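Local atomic coordinates of fimbrial protein MyfA,Fimbrial protein MyfA,Fimbrial protein MyfA (Yersinia enterocolitica, PDB entry 5LND), a protein that forms the major subunit of Myf fimbriae, surface polymers that are a probable virulence factor of pathogenic Yersinia. Residues Phe6-Asn11 with Ala126-Lys131. Residues are numbered along the deposited sequence; the frame is centred on the assembly and turned at random.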
loop_
_atom_site.group_PDB
_atom_site.type_symbol
_atom_site.label_atom_id
_atom_site.label_comp_id
_atom_site.label_asym_id
_atom_site.label_seq_id
_atom_site.Cartn_x
_atom_site.Cartn_y
_atom_site.Cartn_z
ATOM N N PHE B 6 -9.600 22.592 0.322
ATOM C CA PHE B 6 -8.992 21.362 0.798
ATOM C C PHE B 6 -7.496 21.370 0.487
ATOM O O PHE B 6 -7.094 21.398 -0.676
ATOM C CB PHE B 6 -9.668 20.173 0.126
ATOM C CG PHE B 6 -9.202 18.845 0.633
ATOM C CD1 PHE B 6 -9.494 18.445 1.922
ATOM C CD2 PHE B 6 -8.492 17.988 -0.186
ATOM C CE1 PHE B 6 -9.080 17.221 2.396
ATOM C CE2 PHE B 6 -8.080 16.758 0.277
ATOM C CZ PHE B 6 -8.376 16.376 1.572
ATOM N N LYS B 7 -6.677 21.355 1.533
ATOM C CA LYS B 7 -5.238 21.470 1.382
ATOM C C LYS B 7 -4.550 20.483 2.289
ATOM O O LYS B 7 -5.093 20.109 3.323
ATOM C CB LYS B 7 -4.772 22.875 1.758
ATOM C CG LYS B 7 -5.342 23.975 0.899
ATOM C CD LYS B 7 -4.578 25.276 1.080
ATOM C CE LYS B 7 -4.552 25.705 2.533
ATOM N NZ LYS B 7 -4.085 27.113 2.680
ATOM N N ALA B 8 -3.354 20.062 1.901
ATOM C CA ALA B 8 -2.522 19.277 2.795
ATOM C C ALA B 8 -2.073 20.219 3.899
ATOM O O ALA B 8 -1.922 21.419 3.669
ATOM C CB ALA B 8 -1.330 18.691 2.055
ATOM N N THR B 9 -1.868 19.692 5.099
ATOM C CA THR B 9 -1.441 20.532 6.207
ATOM C C THR B 9 0.049 20.845 6.130
ATOM O O THR B 9 0.753 20.322 5.269
ATOM C CB THR B 9 -1.742 19.894 7.538
ATOM O OG1 THR B 9 -1.186 18.579 7.558
ATOM C CG2 THR B 9 -3.246 19.830 7.780
ATOM N N GLU B 10 0.522 21.696 7.039
ATOM C CA GLU B 10 1.900 22.191 7.001
ATOM C C GLU B 10 2.888 21.292 7.727
ATOM O O GLU B 10 4.083 21.329 7.445
ATOM C CB GLU B 10 1.986 23.611 7.568
ATOM C CG GLU B 10 1.562 24.706 6.589
ATOM C CD GLU B 10 1.572 26.088 7.222
ATOM O OE1 GLU B 10 1.958 26.189 8.406
ATOM O OE2 GLU B 10 1.196 27.068 6.542
ATOM N N ASN B 11 2.390 20.484 8.655
ATOM C CA ASN B 11 3.270 19.634 9.452
ATOM C C ASN B 11 4.062 18.608 8.639
ATOM O O ASN B 11 3.589 18.067 7.643
ATOM C CB ASN B 11 2.513 18.981 10.615
ATOM C CG ASN B 11 1.282 18.242 10.167
ATOM O OD1 ASN B 11 0.357 18.836 9.617
ATOM N ND2 ASN B 11 1.250 16.941 10.415
ATOM N N ALA B 126 -6.113 16.630 -3.043
ATOM C CA ALA B 126 -4.886 17.153 -2.443
ATOM C C ALA B 126 -3.874 16.031 -2.220
ATOM O O ALA B 126 -4.243 14.862 -2.111
ATOM C CB ALA B 126 -5.179 17.874 -1.134
ATOM N N THR B 127 -2.595 16.386 -2.159
ATOM C CA THR B 127 -1.558 15.394 -1.909
ATOM C C THR B 127 -0.707 15.819 -0.727
ATOM O O THR B 127 -0.384 16.990 -0.588
ATOM C CB THR B 127 -0.663 15.156 -3.149
ATOM O OG1 THR B 127 0.086 16.339 -3.427
ATOM C CG2 THR B 127 -1.490 14.793 -4.366
ATOM N N LYS B 128 -0.374 14.865 0.134
ATOM C CA LYS B 128 0.462 15.133 1.295
ATOM C C LYS B 128 1.738 14.311 1.160
ATOM O O LYS B 128 1.706 13.155 0.736
ATOM C CB LYS B 128 -0.289 14.768 2.575
ATOM C CG LYS B 128 0.506 14.883 3.856
ATOM C CD LYS B 128 0.796 16.325 4.187
ATOM C CE LYS B 128 1.518 16.421 5.503
ATOM N NZ LYS B 128 1.965 17.802 5.733
ATOM N N THR B 129 2.869 14.916 1.492
ATOM C CA THR B 129 4.146 14.237 1.343
ATOM C C THR B 129 4.484 13.492 2.619
ATOM O O THR B 129 4.305 14.018 3.711
ATOM C CB THR B 129 5.261 15.242 1.027
ATOM O OG1 THR B 129 4.937 15.941 -0.177
ATOM C CG2 THR B 129 6.602 14.544 0.864
ATOM N N VAL B 130 4.947 12.258 2.482
ATOM C CA VAL B 130 5.593 11.578 3.593
ATOM C C VAL B 130 7.058 11.424 3.219
ATOM O O VAL B 130 7.389 10.790 2.220
ATOM C CB VAL B 130 4.967 10.209 3.896
ATOM C CG1 VAL B 130 5.842 9.442 4.857
ATOM C CG2 VAL B 130 3.584 10.382 4.487
ATOM N N LYS B 131 7.932 12.032 4.011
ATOM C CA LYS B 131 9.359 12.010 3.727
ATOM C C LYS B 131 10.007 10.710 4.179
ATOM O O LYS B 131 9.548 10.072 5.125
ATOM C CB LYS B 131 10.047 13.181 4.414
ATOM C CG LYS B 131 9.501 14.547 4.029
ATOM C CD LYS B 131 9.782 14.916 2.580
ATOM C CE LYS B 131 9.514 16.399 2.329
ATOM N NZ LYS B 131 10.273 17.266 3.279
#
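K128 reaches across to 6-11 with its ammonium group, and two backbone carbonyls of the turn after strand 3-8 grip it. K128 NZ donates to T9 O at 2.8 Å and, in a short bond of 2.5 Å, to N11 O. The two acceptors are met differently: N11 O takes NZ in its carbonyl plane with a C=O...N angle of 155°, whereas at T9 O the donor sits well above the plane. The lysine chain starts anti to its backbone N and bends at chi2, then runs extended to the carbonyls. The loop itself is pinned by T9 OG1, which donates to N11 OD1 at 2.6 Å, while N11 ND2 holds P23 O.

In this Ig-like sandwich strands 6-8 and 126-130 run nearly parallel, their axes 14° apart, yet no backbone hydrogen bond joins them. Strand 3-8 pairs with 22-30, strand 118-130 with 97-108, so the contact joins strands at the edges, within this chain, of two sheets. The subunit is self-complemented, and 118-130, at the C-terminal end of the chain, is probably the donor strand, MyfA's own N-terminal extension attached there.

Van der Waals contacts, mostly apolar, carry the rest. F6, with CG anti to its backbone N (-175°), swings its ring to the A126 methyl, F6 CE2 to A126 CB 3.4 Å, an oblique approach; A126 N lies in the ring plane at its edge. The F6 ring also stacks on F25. Two residues on from F6, A8 CB rests against T127 O at 3.3 Å and the K128 methylene CD at 3.8 Å, while F25 and I13 also touch the K128 side chain.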